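Uncharacterized protein (Acinetobacter baumannii, PDB 4L3U) is of unknown function but folds as a compact, single-chain, all-helical domain of five helices. Local coordinates at residues 24-29 / 105-110; 56-61 / 78-83; 83-88 / 118-123. All coordinates share one frame; numbering follows the deposited sequence.

Contact 1. Residues 24-29 / 105-110; sequences EKFKAQ and FESFLD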
ATOM      1  N   GLU A  24      12.043  -4.548  -2.636  1.00 34.68           N
ATOM      2  CA  GLU A  24      13.096  -4.148  -1.716  1.00 35.53           C
ATOM      3  C   GLU A  24      13.374  -2.657  -1.843  1.00 33.83           C
ATOM      4  O   GLU A  24      13.524  -1.954  -0.844  1.00 33.83           O
ATOM      5  CB  GLU A  24      14.368  -4.947  -1.996  1.00 38.95           C
ATOM      6  CG  GLU A  24      14.250  -6.431  -1.675  1.00 42.56           C
ATOM      7  CD  GLU A  24      14.309  -6.731  -0.188  1.00 47.61           C
ATOM      8  OE1 GLU A  24      14.368  -5.778   0.618  1.00 48.48           O
ATOM      9  OE2 GLU A  24      14.300  -7.928   0.178  1.00 50.34           O
ATOM     10  N   LYS A  25      13.444  -2.182  -3.082  1.00 32.94           N
ATOM     11  CA  LYS A  25      13.689  -0.775  -3.343  1.00 33.68           C
ATOM     12  C   LYS A  25      12.497   0.031  -2.854  1.00 33.37           C
ATOM     13  O   LYS A  25      12.654   1.020  -2.143  1.00 35.55           O
ATOM     14  CB  LYS A  25      13.916  -0.546  -4.838  1.00 35.72           C
ATOM     15  CG  LYS A  25      14.194   0.899  -5.213  1.00 37.82           C
ATOM     16  N   PHE A  26      11.303  -0.419  -3.223  1.00 31.42           N
ATOM     17  CA  PHE A  26      10.065   0.241  -2.835  1.00 30.68           C
ATOM     18  C   PHE A  26       9.948   0.358  -1.323  1.00 32.35           C
ATOM     19  O   PHE A  26       9.513   1.376  -0.799  1.00 34.44           O
ATOM     20  CB  PHE A  26       8.872  -0.536  -3.386  1.00 30.96           C
ATOM     21  CG  PHE A  26       7.575   0.211  -3.306  1.00 32.13           C
ATOM     22  CD1 PHE A  26       7.314   1.255  -4.175  1.00 32.88           C
ATOM     23  CD2 PHE A  26       6.616  -0.127  -2.369  1.00 30.21           C
ATOM     24  CE1 PHE A  26       6.120   1.949  -4.112  1.00 31.53           C
ATOM     25  CE2 PHE A  26       5.421   0.565  -2.301  1.00 27.88           C
ATOM     26  CZ  PHE A  26       5.174   1.603  -3.175  1.00 28.23           C
ATOM     27  N   LYS A  27      10.346  -0.694  -0.627  1.00 32.84           N
ATOM     28  CA  LYS A  27      10.265  -0.739   0.822  1.00 33.23           C
ATOM     29  C   LYS A  27      11.069   0.383   1.490  1.00 33.80           C
ATOM     30  O   LYS A  27      10.679   0.890   2.543  1.00 33.29           O
ATOM     31  CB  LYS A  27      10.776  -2.101   1.286  1.00 35.17           C
ATOM     32  CG  LYS A  27      10.781  -2.310   2.778  1.00 37.25           C
ATOM     33  CD  LYS A  27      11.439  -3.634   3.141  1.00 40.10           C
ATOM     34  CE  LYS A  27      12.937  -3.627   2.847  1.00 41.10           C
ATOM     35  NZ  LYS A  27      13.606  -4.881   3.294  1.00 41.59           N
ATOM     36  N   ALA A  28      12.179   0.772   0.868  1.00 34.88           N
ATOM     37  CA  ALA A  28      13.116   1.727   1.466  1.00 35.03           C
ATOM     38  C   ALA A  28      12.796   3.184   1.148  1.00 34.24           C
ATOM     39  O   ALA A  28      13.455   4.093   1.652  1.00 35.48           O
ATOM     40  CB  ALA A  28      14.532   1.410   1.017  1.00 36.06           C
ATOM     41  N   GLN A  29      11.789   3.407   0.316  1.00 31.95           N
ATOM     42  CA  GLN A  29      11.449   4.753  -0.109  1.00 33.10           C
ATOM     43  C   GLN A  29      10.520   5.430   0.886  1.00 32.40           C
ATOM     44  O   GLN A  29       9.805   4.768   1.640  1.00 34.63           O
ATOM     45  CB  GLN A  29      10.791   4.710  -1.485  1.00 35.63           C
ATOM     46  CG  GLN A  29      11.701   4.183  -2.577  1.00 40.68           C
ATOM     47  CD  GLN A  29      10.937   3.783  -3.818  1.00 45.23           C
ATOM     48  OE1 GLN A  29       9.732   4.015  -3.917  1.00 46.55           O
ATOM     49  NE2 GLN A  29      11.630   3.170  -4.770  1.00 47.60           N
ATOM     50  N   PHE A 105      -0.300   2.065  -2.507  1.00 28.61           N
ATOM     51  CA  PHE A 105      -0.675   0.658  -2.602  1.00 29.21           C
ATOM     52  C   PHE A 105      -1.018   0.253  -4.030  1.00 32.96           C
ATOM     53  O   PHE A 105      -0.968  -0.927  -4.373  1.00 35.22           O
ATOM     54  CB  PHE A 105      -1.849   0.350  -1.674  1.00 29.26           C
ATOM     55  CG  PHE A 105      -1.434  -0.148  -0.318  1.00 34.05           C
ATOM     56  CD1 PHE A 105      -0.945   0.728   0.636  1.00 35.22           C
ATOM     57  CD2 PHE A 105      -1.525  -1.494   0.004  1.00 35.31           C
ATOM     58  CE1 PHE A 105      -0.556   0.271   1.885  1.00 34.31           C
ATOM     59  CE2 PHE A 105      -1.139  -1.955   1.252  1.00 34.65           C
ATOM     60  CZ  PHE A 105      -0.654  -1.072   2.191  1.00 33.94           C
ATOM     61  N   GLU A 106      -1.377   1.229  -4.860  1.00 31.96           N
ATOM     62  CA  GLU A 106      -1.658   0.957  -6.262  1.00 32.79           C
ATOM     63  C   GLU A 106      -0.373   0.533  -6.949  1.00 31.08           C
ATOM     64  O   GLU A 106      -0.393  -0.253  -7.892  1.00 32.71           O
ATOM     65  CB  GLU A 106      -2.248   2.188  -6.949  1.00 37.97           C
ATOM     66  CG  GLU A 106      -3.745   2.360  -6.741  1.00 43.44           C
ATOM     67  CD  GLU A 106      -4.287   3.642  -7.357  1.00 52.50           C
ATOM     68  OE1 GLU A 106      -3.482   4.531  -7.710  1.00 55.30           O
ATOM     69  OE2 GLU A 106      -5.524   3.761  -7.492  1.00 56.94           O
ATOM     70  N   SER A 107       0.750   1.051  -6.460  1.00 28.57           N
ATOM     71  CA  SER A 107       2.051   0.707  -7.017  1.00 27.69           C
ATOM     72  C   SER A 107       2.338  -0.775  -6.812  1.00 27.98           C
ATOM     73  O   SER A 107       2.947  -1.413  -7.666  1.00 28.95           O
ATOM     74  CB  SER A 107       3.151   1.556  -6.381  1.00 30.28           C
ATOM     75  OG  SER A 107       2.930   2.937  -6.618  1.00 31.49           O
ATOM     76  N   PHE A 108       1.888  -1.319  -5.683  1.00 28.07           N
ATOM     77  CA  PHE A 108       2.011  -2.752  -5.421  1.00 25.78           C
ATOM     78  C   PHE A 108       1.312  -3.542  -6.513  1.00 25.86           C
ATOM     79  O   PHE A 108       1.848  -4.529  -7.003  1.00 27.10           O
ATOM     80  CB  PHE A 108       1.394  -3.136  -4.071  1.00 24.78           C
ATOM     81  CG  PHE A 108       2.291  -2.893  -2.883  1.00 25.20           C
ATOM     82  CD1 PHE A 108       3.612  -3.309  -2.887  1.00 26.40           C
ATOM     83  CD2 PHE A 108       1.799  -2.264  -1.751  1.00 22.07           C
ATOM     84  CE1 PHE A 108       4.429  -3.089  -1.789  1.00 26.54           C
ATOM     85  CE2 PHE A 108       2.608  -2.040  -0.654  1.00 22.09           C
ATOM     86  CZ  PHE A 108       3.925  -2.453  -0.674  1.00 24.35           C
ATOM     87  N   LEU A 109       0.112  -3.108  -6.885  1.00 26.48           N
ATOM     88  CA  LEU A 109      -0.653  -3.789  -7.919  1.00 26.97           C
ATOM     89  C   LEU A 109       0.176  -3.906  -9.189  1.00 28.10           C
ATOM     90  O   LEU A 109       0.247  -4.972  -9.802  1.00 29.30           O
ATOM     91  CB  LEU A 109      -1.954  -3.041  -8.214  1.00 26.05           C
ATOM     92  CG  LEU A 109      -2.986  -2.957  -7.088  1.00 25.23           C
ATOM     93  CD1 LEU A 109      -4.203  -2.195  -7.565  1.00 23.02           C
ATOM     94  CD2 LEU A 109      -3.392  -4.332  -6.609  1.00 24.19           C
ATOM     95  N   ASP A 110       0.821  -2.806  -9.560  1.00 27.83           N
ATOM     96  CA  ASP A 110       1.650  -2.775 -10.756  0.50 28.92           C
ATOM     97  C   ASP A 110       2.841  -3.715 -10.606  1.00 29.23           C
ATOM     98  O   ASP A 110       3.168  -4.459 -11.527  1.00 31.95           O
ATOM     99  CB  ASP A 110       2.129  -1.349 -11.033  0.50 30.68           C
ATOM    100  CG  ASP A 110       0.999  -0.427 -11.450  0.50 29.88           C
ATOM    101  OD1 ASP A 110       0.140  -0.861 -12.244  0.50 30.44           O
ATOM    102  OD2 ASP A 110       0.971   0.730 -10.982  0.50 29.27           O
TER
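A T-shaped aromatic stack joins the C-terminal end of helix 14-27 to the side of helix 95-112, one of the interhelical joints of this five-helix domain. F26 points its ring edge toward a face of F108, with centroids 5.1 Å apart and planes at 64°. The touching edge is the CD2-CE2 side: CD2 of F26 lies 3.7 Å from CE1 of F108, while F26 CE2 sits above the F108 ring, displaced toward its rim. F26 reaches across because its CG is anti to the backbone N (chi1 -167°), which carries the ring out from the helix toward its partner. The far end of the same ring rests on S107, whose CB is 3.8 Å from F26 CE1. Serine suits that place: it is small enough for a phenyl ring to lie against its CB, and its hydroxyl turns back to the backbone, making a weak hydrogen bond with T103 O. F108 is buried and continues the aromatic chain, touching F62 with its ring and lying with CE2 over the centre of the F105 ring. Beside it, where helix 14-27 meets helix 45-68, K27 NZ forms a salt bridge within segment 24-29 to E24 OE1 at 2.9 Å, on the syn side of the carboxylate; K27 NZ also makes a weak hydrogen bond with Q60 OE1. The joint between the two segments is therefore apolar and aromatic, resting on dispersion and on the attraction of weakly positive ring hydrogens for a pi face, with no charge spent between them.

Contact 2. Residues 56-61 / 78-83; sequences ADTAQA and LQVLAN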
ATOM      1  N   ALA A  56       6.294  -0.605   4.432  1.00 23.75           N
ATOM      2  CA  ALA A  56       7.438  -1.496   4.423  1.00 23.35           C
ATOM      3  C   ALA A  56       7.011  -2.890   4.862  1.00 24.43           C
ATOM      4  O   ALA A  56       7.499  -3.884   4.332  1.00 25.82           O
ATOM      5  CB  ALA A  56       8.529  -0.959   5.332  1.00 24.43           C
ATOM      6  N   ASP A  57       6.091  -2.960   5.820  1.00 23.74           N
ATOM      7  CA  ASP A  57       5.613  -4.244   6.327  1.00 23.83           C
ATOM      8  C   ASP A  57       4.911  -5.044   5.231  1.00 24.36           C
ATOM      9  O   ASP A  57       5.123  -6.247   5.103  1.00 27.07           O
ATOM     10  CB  ASP A  57       4.661  -4.056   7.515  1.00 24.93           C
ATOM     11  CG  ASP A  57       5.338  -3.433   8.726  1.00 30.33           C
ATOM     12  OD1 ASP A  57       6.571  -3.555   8.858  1.00 32.37           O
ATOM     13  OD2 ASP A  57       4.631  -2.825   9.556  1.00 34.28           O
ATOM     14  N   THR A  58       4.074  -4.375   4.443  1.00 23.79           N
ATOM     15  CA  THR A  58       3.361  -5.031   3.357  1.00 20.03           C
ATOM     16  C   THR A  58       4.319  -5.453   2.250  1.00 21.74           C
ATOM     17  O   THR A  58       4.175  -6.525   1.671  1.00 22.99           O
ATOM     18  CB  THR A  58       2.287  -4.111   2.768  1.00 19.70           C
ATOM     19  OG1 THR A  58       1.394  -3.699   3.808  1.00 24.93           O
ATOM     20  CG2 THR A  58       1.500  -4.829   1.682  1.00 19.38           C
ATOM     21  N   ALA A  59       5.293  -4.600   1.958  1.00 20.69           N
ATOM     22  CA  ALA A  59       6.334  -4.927   0.995  1.00 21.10           C
ATOM     23  C   ALA A  59       7.081  -6.187   1.427  1.00 29.06           C
ATOM     24  O   ALA A  59       7.368  -7.059   0.610  1.00 28.17           O
ATOM     25  CB  ALA A  59       7.302  -3.764   0.858  1.00 21.64           C
ATOM     26  N   GLN A  60       7.384  -6.284   2.718  1.00 29.09           N
ATOM     27  CA  GLN A  60       8.137  -7.418   3.235  1.00 28.15           C
ATOM     28  C   GLN A  60       7.296  -8.688   3.230  1.00 26.77           C
ATOM     29  O   GLN A  60       7.826  -9.792   3.121  1.00 26.24           O
ATOM     30  CB  GLN A  60       8.638  -7.130   4.649  1.00 28.85           C
ATOM     31  CG  GLN A  60       9.587  -8.184   5.172  1.00 33.84           C
ATOM     32  CD  GLN A  60      10.787  -8.382   4.263  1.00 35.04           C
ATOM     33  OE1 GLN A  60      11.412  -7.415   3.822  1.00 35.03           O
ATOM     34  NE2 GLN A  60      11.103  -9.639   3.965  1.00 34.41           N
ATOM     35  N   ALA A  61       5.983  -8.526   3.357  1.00 26.66           N
ATOM     36  CA  ALA A  61       5.058  -9.650   3.283  1.00 24.75           C
ATOM     37  C   ALA A  61       5.053 -10.259   1.879  1.00 25.15           C
ATOM     38  O   ALA A  61       5.084 -11.483   1.722  1.00 26.51           O
ATOM     39  CB  ALA A  61       3.655  -9.206   3.682  1.00 20.26           C
ATOM     40  N   LEU A  78      -3.605 -10.830  -3.545  1.00 22.73           N
ATOM     41  CA  LEU A  78      -4.676  -9.939  -3.114  1.00 21.36           C
ATOM     42  C   LEU A  78      -4.855  -9.959  -1.604  1.00 20.26           C
ATOM     43  O   LEU A  78      -5.142  -8.934  -0.998  1.00 24.23           O
ATOM     44  CB  LEU A  78      -5.995 -10.316  -3.790  1.00 23.23           C
ATOM     45  CG  LEU A  78      -7.203  -9.431  -3.456  1.00 23.01           C
ATOM     46  CD1 LEU A  78      -6.977  -7.995  -3.907  1.00 22.71           C
ATOM     47  CD2 LEU A  78      -8.470  -9.996  -4.081  1.00 22.87           C
ATOM     48  N   GLN A  79      -4.693 -11.124  -0.993  1.00 21.40           N
ATOM     49  CA  GLN A  79      -4.832 -11.219   0.453  1.00 25.04           C
ATOM     50  C   GLN A  79      -3.727 -10.455   1.171  1.00 24.17           C
ATOM     51  O   GLN A  79      -3.977  -9.810   2.185  1.00 22.74           O
ATOM     52  CB  GLN A  79      -4.833 -12.676   0.906  1.00 27.38           C
ATOM     53  CG  GLN A  79      -4.884 -12.824   2.412  1.00 32.77           C
ATOM     54  CD  GLN A  79      -5.184 -14.239   2.852  1.00 40.72           C
ATOM     55  OE1 GLN A  79      -5.921 -14.967   2.186  1.00 46.29           O
ATOM     56  NE2 GLN A  79      -4.616 -14.638   3.980  1.00 42.15           N
ATOM     57  N   VAL A  80      -2.507 -10.536   0.652  1.00 24.87           N
ATOM     58  CA  VAL A  80      -1.387  -9.799   1.223  1.00 24.23           C
ATOM     59  C   VAL A  80      -1.658  -8.301   1.125  1.00 22.91           C
ATOM     60  O   VAL A  80      -1.365  -7.541   2.047  1.00 22.97           O
ATOM     61  CB  VAL A  80      -0.065 -10.138   0.505  1.00 24.38           C
ATOM     62  CG1 VAL A  80       1.071  -9.237   0.989  1.00 24.36           C
ATOM     63  CG2 VAL A  80       0.288 -11.601   0.715  1.00 24.73           C
ATOM     64  N   LEU A  81      -2.220  -7.885  -0.003  1.00 22.63           N
ATOM     65  CA  LEU A  81      -2.592  -6.492  -0.203  1.00 23.14           C
ATOM     66  C   LEU A  81      -3.662  -6.076   0.810  1.00 24.89           C
ATOM     67  O   LEU A  81      -3.514  -5.066   1.501  1.00 24.54           O
ATOM     68  CB  LEU A  81      -3.110  -6.288  -1.626  1.00 22.25           C
ATOM     69  CG  LEU A  81      -3.350  -4.843  -2.069  1.00 23.58           C
ATOM     70  CD1 LEU A  81      -2.048  -4.196  -2.502  1.00 24.05           C
ATOM     71  CD2 LEU A  81      -4.376  -4.791  -3.188  1.00 24.52           C
ATOM     72  N   ALA A  82      -4.726  -6.874   0.901  1.00 25.65           N
ATOM     73  CA  ALA A  82      -5.869  -6.580   1.768  1.00 25.49           C
ATOM     74  C   ALA A  82      -5.480  -6.547   3.243  1.00 25.28           C
ATOM     75  O   ALA A  82      -5.947  -5.700   4.002  1.00 26.39           O
ATOM     76  CB  ALA A  82      -6.979  -7.608   1.539  1.00 23.77           C
ATOM     77  N   ASN A  83      -4.632  -7.482   3.648  1.00 26.47           N
ATOM     78  CA  ASN A  83      -4.164  -7.527   5.022  1.00 27.71           C
ATOM     79  C   ASN A  83      -3.216  -6.384   5.328  1.00 28.01           C
ATOM     80  O   ASN A  83      -3.197  -5.879   6.438  1.00 29.46           O
ATOM     81  CB  ASN A  83      -3.480  -8.859   5.307  1.00 30.09           C
ATOM     82  CG  ASN A  83      -4.459 -10.017   5.346  1.00 38.82           C
ATOM     83  OD1 ASN A  83      -5.645  -9.838   5.625  1.00 40.16           O
ATOM     84  ND2 ASN A  83      -3.965 -11.215   5.062  1.00 44.19           N
TER
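The flat group that T58 meets on V80 is the peptide following it: CG2 of T58 approaches the carbonyl of V80 from beyond its oxygen and well above the peptide plane, 4.0 Å from V80 O. No ring or side-chain amide stacks between the two segments. Aromatic rings instead flank them, with F105 and F108 of helix 95-112 against T58 and F62 of helix 45-68 against V80. The contact is knobs-into-holes packing, in which the consecutive helices 45-68 and 74-86, linked by a short connection, approach until the CA atoms of A61 and V80 are 6.8 Å apart. V80 is a knob in a hole formed by T58, A61, F62 and L65 (positions i, i+3, i+4 and i+7) of helix 45-68, a place suited to a beta-branched, purely apolar residue. Small side chains suit such proximity. A61 offers only a methyl, and T58 is a compact beta-branched residue that can send its carbon branch across while its hydroxyl serves its own helix. The T58 torsions divide these duties: CG2 stands anti to the backbone N and meets the other helix, whereas OG1, beside the backbone N (chi1 -57°), makes a weak hydrogen bond with K54 O one turn earlier. A buried hydroxyl is thus at least partly satisfied without a partner on helix 74-86. Next to V80, L81 turns its CB away from segment 56-61 and packs on F105 and L109 of helix 95-112, while also touching F62. The nearest touch is methyl to methyl, V80 CG1 (anti to the backbone N, chi1 173°) to A61 CB at 3.7 Å, and the same CG1 lies 4.2 Å from T58 O.

Contact 3. Residues 83-88 / 118-123; sequences NGISQI and EGILNK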
ATOM      1  N   ASN A  83      -4.632  -7.482   3.648  1.00 26.47           N
ATOM      2  CA  ASN A  83      -4.164  -7.527   5.022  1.00 27.71           C
ATOM      3  C   ASN A  83      -3.216  -6.384   5.328  1.00 28.01           C
ATOM      4  O   ASN A  83      -3.197  -5.879   6.438  1.00 29.46           O
ATOM      5  CB  ASN A  83      -3.480  -8.859   5.307  1.00 30.09           C
ATOM      6  CG  ASN A  83      -4.459 -10.017   5.346  1.00 38.82           C
ATOM      7  OD1 ASN A  83      -5.645  -9.838   5.625  1.00 40.16           O
ATOM      8  ND2 ASN A  83      -3.965 -11.215   5.062  1.00 44.19           N
ATOM      9  N   GLY A  84      -2.429  -5.978   4.341  1.00 27.23           N
ATOM     10  CA  GLY A  84      -1.484  -4.895   4.527  1.00 24.61           C
ATOM     11  C   GLY A  84      -2.191  -3.576   4.774  1.00 25.88           C
ATOM     12  O   GLY A  84      -1.792  -2.802   5.644  1.00 24.73           O
ATOM     13  N   ILE A  85      -3.253  -3.326   4.013  1.00 27.53           N
ATOM     14  CA  ILE A  85      -3.989  -2.067   4.108  1.00 29.64           C
ATOM     15  C   ILE A  85      -4.886  -2.020   5.343  1.00 30.02           C
ATOM     16  O   ILE A  85      -5.095  -0.955   5.920  1.00 30.10           O
ATOM     17  CB  ILE A  85      -4.837  -1.804   2.828  1.00 34.11           C
ATOM     18  CG1 ILE A  85      -5.364  -0.364   2.796  1.00 35.30           C
ATOM     19  CG2 ILE A  85      -5.991  -2.786   2.718  1.00 33.83           C
ATOM     20  CD1 ILE A  85      -4.306   0.674   2.489  1.00 34.53           C
ATOM     21  N   SER A  86      -5.413  -3.169   5.752  1.00 28.59           N
ATOM     22  CA  SER A  86      -6.290  -3.213   6.915  1.00 28.22           C
ATOM     23  C   SER A  86      -5.548  -2.845   8.204  1.00 27.66           C
ATOM     24  O   SER A  86      -6.179  -2.556   9.215  1.00 28.91           O
ATOM     25  CB  SER A  86      -6.938  -4.591   7.047  1.00 30.58           C
ATOM     26  OG  SER A  86      -5.959  -5.597   7.197  1.00 34.81           O
ATOM     27  N   GLN A  87      -4.216  -2.845   8.160  1.00 27.22           N
ATOM     28  CA  GLN A  87      -3.394  -2.511   9.329  1.00 28.26           C
ATOM     29  C   GLN A  87      -3.384  -1.020   9.626  1.00 29.28           C
ATOM     30  O   GLN A  87      -2.889  -0.585  10.667  1.00 28.69           O
ATOM     31  CB  GLN A  87      -1.950  -2.967   9.122  1.00 31.51           C
ATOM     32  CG  GLN A  87      -1.793  -4.451   8.939  1.00 34.95           C
ATOM     33  CD  GLN A  87      -2.366  -5.237  10.093  1.00 38.54           C
ATOM     34  OE1 GLN A  87      -2.075  -4.957  11.252  1.00 39.44           O
ATOM     35  NE2 GLN A  87      -3.209  -6.214   9.782  1.00 41.59           N
ATOM     36  N   ILE A  88      -3.923  -0.241   8.696  1.00 31.02           N
ATOM     37  CA  ILE A  88      -3.932   1.212   8.799  1.00 30.52           C
ATOM     38  C   ILE A  88      -5.358   1.716   9.012  1.00 32.92           C
ATOM     39  O   ILE A  88      -6.216   1.557   8.146  1.00 31.12           O
ATOM     40  CB  ILE A  88      -3.357   1.855   7.521  1.00 29.32           C
ATOM     41  CG1 ILE A  88      -1.989   1.254   7.185  1.00 28.79           C
ATOM     42  CG2 ILE A  88      -3.252   3.365   7.685  1.00 29.14           C
ATOM     43  CD1 ILE A  88      -1.426   1.702   5.850  1.00 27.81           C
ATOM     44  N   GLU A 118     -10.131  -5.382  -6.176  1.00 24.98           N
ATOM     45  CA  GLU A 118     -11.491  -5.862  -5.937  1.00 24.98           C
ATOM     46  C   GLU A 118     -12.294  -4.879  -5.106  1.00 25.04           C
ATOM     47  O   GLU A 118     -13.103  -5.273  -4.269  1.00 25.85           O
ATOM     48  CB  GLU A 118     -11.461  -7.216  -5.236  1.00 27.14           C
ATOM     49  CG  GLU A 118     -10.750  -8.294  -6.018  1.00 28.92           C
ATOM     50  CD  GLU A 118     -11.487  -8.677  -7.283  1.00 29.24           C
ATOM     51  OE1 GLU A 118     -12.644  -8.241  -7.457  1.00 28.97           O
ATOM     52  OE2 GLU A 118     -10.908  -9.419  -8.100  1.00 29.89           O
ATOM     53  N   GLY A 119     -12.051  -3.597  -5.340  1.00 26.25           N
ATOM     54  CA  GLY A 119     -12.779  -2.537  -4.670  1.00 27.99           C
ATOM     55  C   GLY A 119     -12.359  -2.308  -3.227  1.00 28.80           C
ATOM     56  O   GLY A 119     -12.988  -1.530  -2.507  1.00 29.44           O
ATOM     57  N   ILE A 120     -11.289  -2.973  -2.801  1.00 27.08           N
ATOM     58  CA  ILE A 120     -10.834  -2.881  -1.416  1.00 26.64           C
ATOM     59  C   ILE A 120     -10.242  -1.504  -1.106  1.00 25.48           C
ATOM     60  O   ILE A 120     -10.479  -0.947  -0.036  1.00 25.66           O
ATOM     61  CB  ILE A 120      -9.800  -3.993  -1.091  1.00 30.50           C
ATOM     62  CG1 ILE A 120     -10.474  -5.368  -1.127  1.00 27.51           C
ATOM     63  CG2 ILE A 120      -9.155  -3.769   0.286  1.00 32.46           C
ATOM     64  CD1 ILE A 120      -9.507  -6.534  -1.042  1.00 24.37           C
ATOM     65  N   LEU A 121      -9.471  -0.960  -2.039  1.00 26.06           N
ATOM     66  CA  LEU A 121      -8.822   0.328  -1.823  1.00 28.24           C
ATOM     67  C   LEU A 121      -9.809   1.495  -1.766  1.00 27.90           C
ATOM     68  O   LEU A 121      -9.643   2.397  -0.955  1.00 29.58           O
ATOM     69  CB  LEU A 121      -7.770   0.585  -2.903  1.00 29.33           C
ATOM     70  CG  LEU A 121      -6.534  -0.318  -2.860  1.00 29.22           C
ATOM     71  CD1 LEU A 121      -5.648  -0.068  -4.070  1.00 32.43           C
ATOM     72  CD2 LEU A 121      -5.752  -0.103  -1.577  1.00 28.10           C
ATOM     73  N   ASN A 122     -10.825   1.491  -2.622  1.00 27.18           N
ATOM     74  CA  ASN A 122     -11.840   2.536  -2.564  1.00 27.97           C
ATOM     75  C   ASN A 122     -12.665   2.456  -1.285  1.00 27.70           C
ATOM     76  O   ASN A 122     -13.017   3.480  -0.699  1.00 26.01           O
ATOM     77  CB  ASN A 122     -12.767   2.467  -3.777  1.00 33.22           C
ATOM     78  CG  ASN A 122     -12.183   3.146  -5.005  1.00 37.28           C
ATOM     79  OD1 ASN A 122     -11.362   4.059  -4.902  1.00 37.52           O
ATOM     80  ND2 ASN A 122     -12.610   2.699  -6.178  1.00 39.85           N
ATOM     81  N   LYS A 123     -12.976   1.234  -0.857  1.00 28.80           N
ATOM     82  CA  LYS A 123     -13.777   1.024   0.344  1.00 30.67           C
ATOM     83  C   LYS A 123     -13.026   1.546   1.559  1.00 30.08           C
ATOM     84  O   LYS A 123     -13.621   2.058   2.504  1.00 31.72           O
ATOM     85  CB  LYS A 123     -14.103  -0.462   0.520  1.00 32.39           C
ATOM     86  CG  LYS A 123     -14.932  -0.767   1.755  1.00 37.88           C
ATOM     87  CD  LYS A 123     -15.472  -2.184   1.734  1.00 41.91           C
ATOM     88  CE  LYS A 123     -16.291  -2.477   2.978  1.00 45.57           C
ATOM     89  NZ  LYS A 123     -16.920  -3.825   2.929  1.00 48.27           N
TER
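I85 overlaps I120 methyl against methyl, the two CG2 atoms 4.1 Å apart and the side chains sliding past each other in opposite directions. Its longer branch does a second job: with CG1 anti to the backbone N (chi1 -168°), CD1 reaches L121 CD2 at 4.4 Å. The forked shape of isoleucine suits this place, since one branch can meet I120 while the other meets L121, and the touching atoms are all methyls. L121 is buried and starts with its CB beside the line of contact, but its terminal methyl comes nearer to I85. Both I85 and L121 also touch F105 of helix 95-112, and I85 touches V101. The ends of the helices are tied locally. S86 OG donates to N83 O over 2.9 Å, coming from above the carbonyl plane, so the hydroxyl folds back on its own helix near its end. G119 occupies the N-cap position of helix 120-134 with a positive phi of 76°, a conformation glycine adopts easily, and its carbonyl oxygen accepts from K123 N at 3.2 Å. Nearby, I88 O receives the W124 indole NE1, a further link between the two regions. This is aliphatic interhelical packing of a small all-alpha domain, in which the first turn of its last helix settles against the end of helix 74-86.

How the contacts relate
The three contacts form a chain through the domain, with centres about 10 Å apart between contacts 1 and 2, about 10 Å between contacts 2 and 3, and about 15 Å between contacts 1 and 3. Contacts 2 and 3 share N83 and use successive parts of helix 74-86, where T58 OG1 comes within 3.2 Å of G84 CA. Segment 105-110 of contact 1 reaches both others: L109 CD2 is 3.6 Å from L81 CD2, and F105 CE2 is 3.7 Å from I85 N. Helix 95-112 thus links all three. In sequence, contact 2 lies wholly between the segments of contact 1, while those of contacts 1 and 3 alternate. No active site is known.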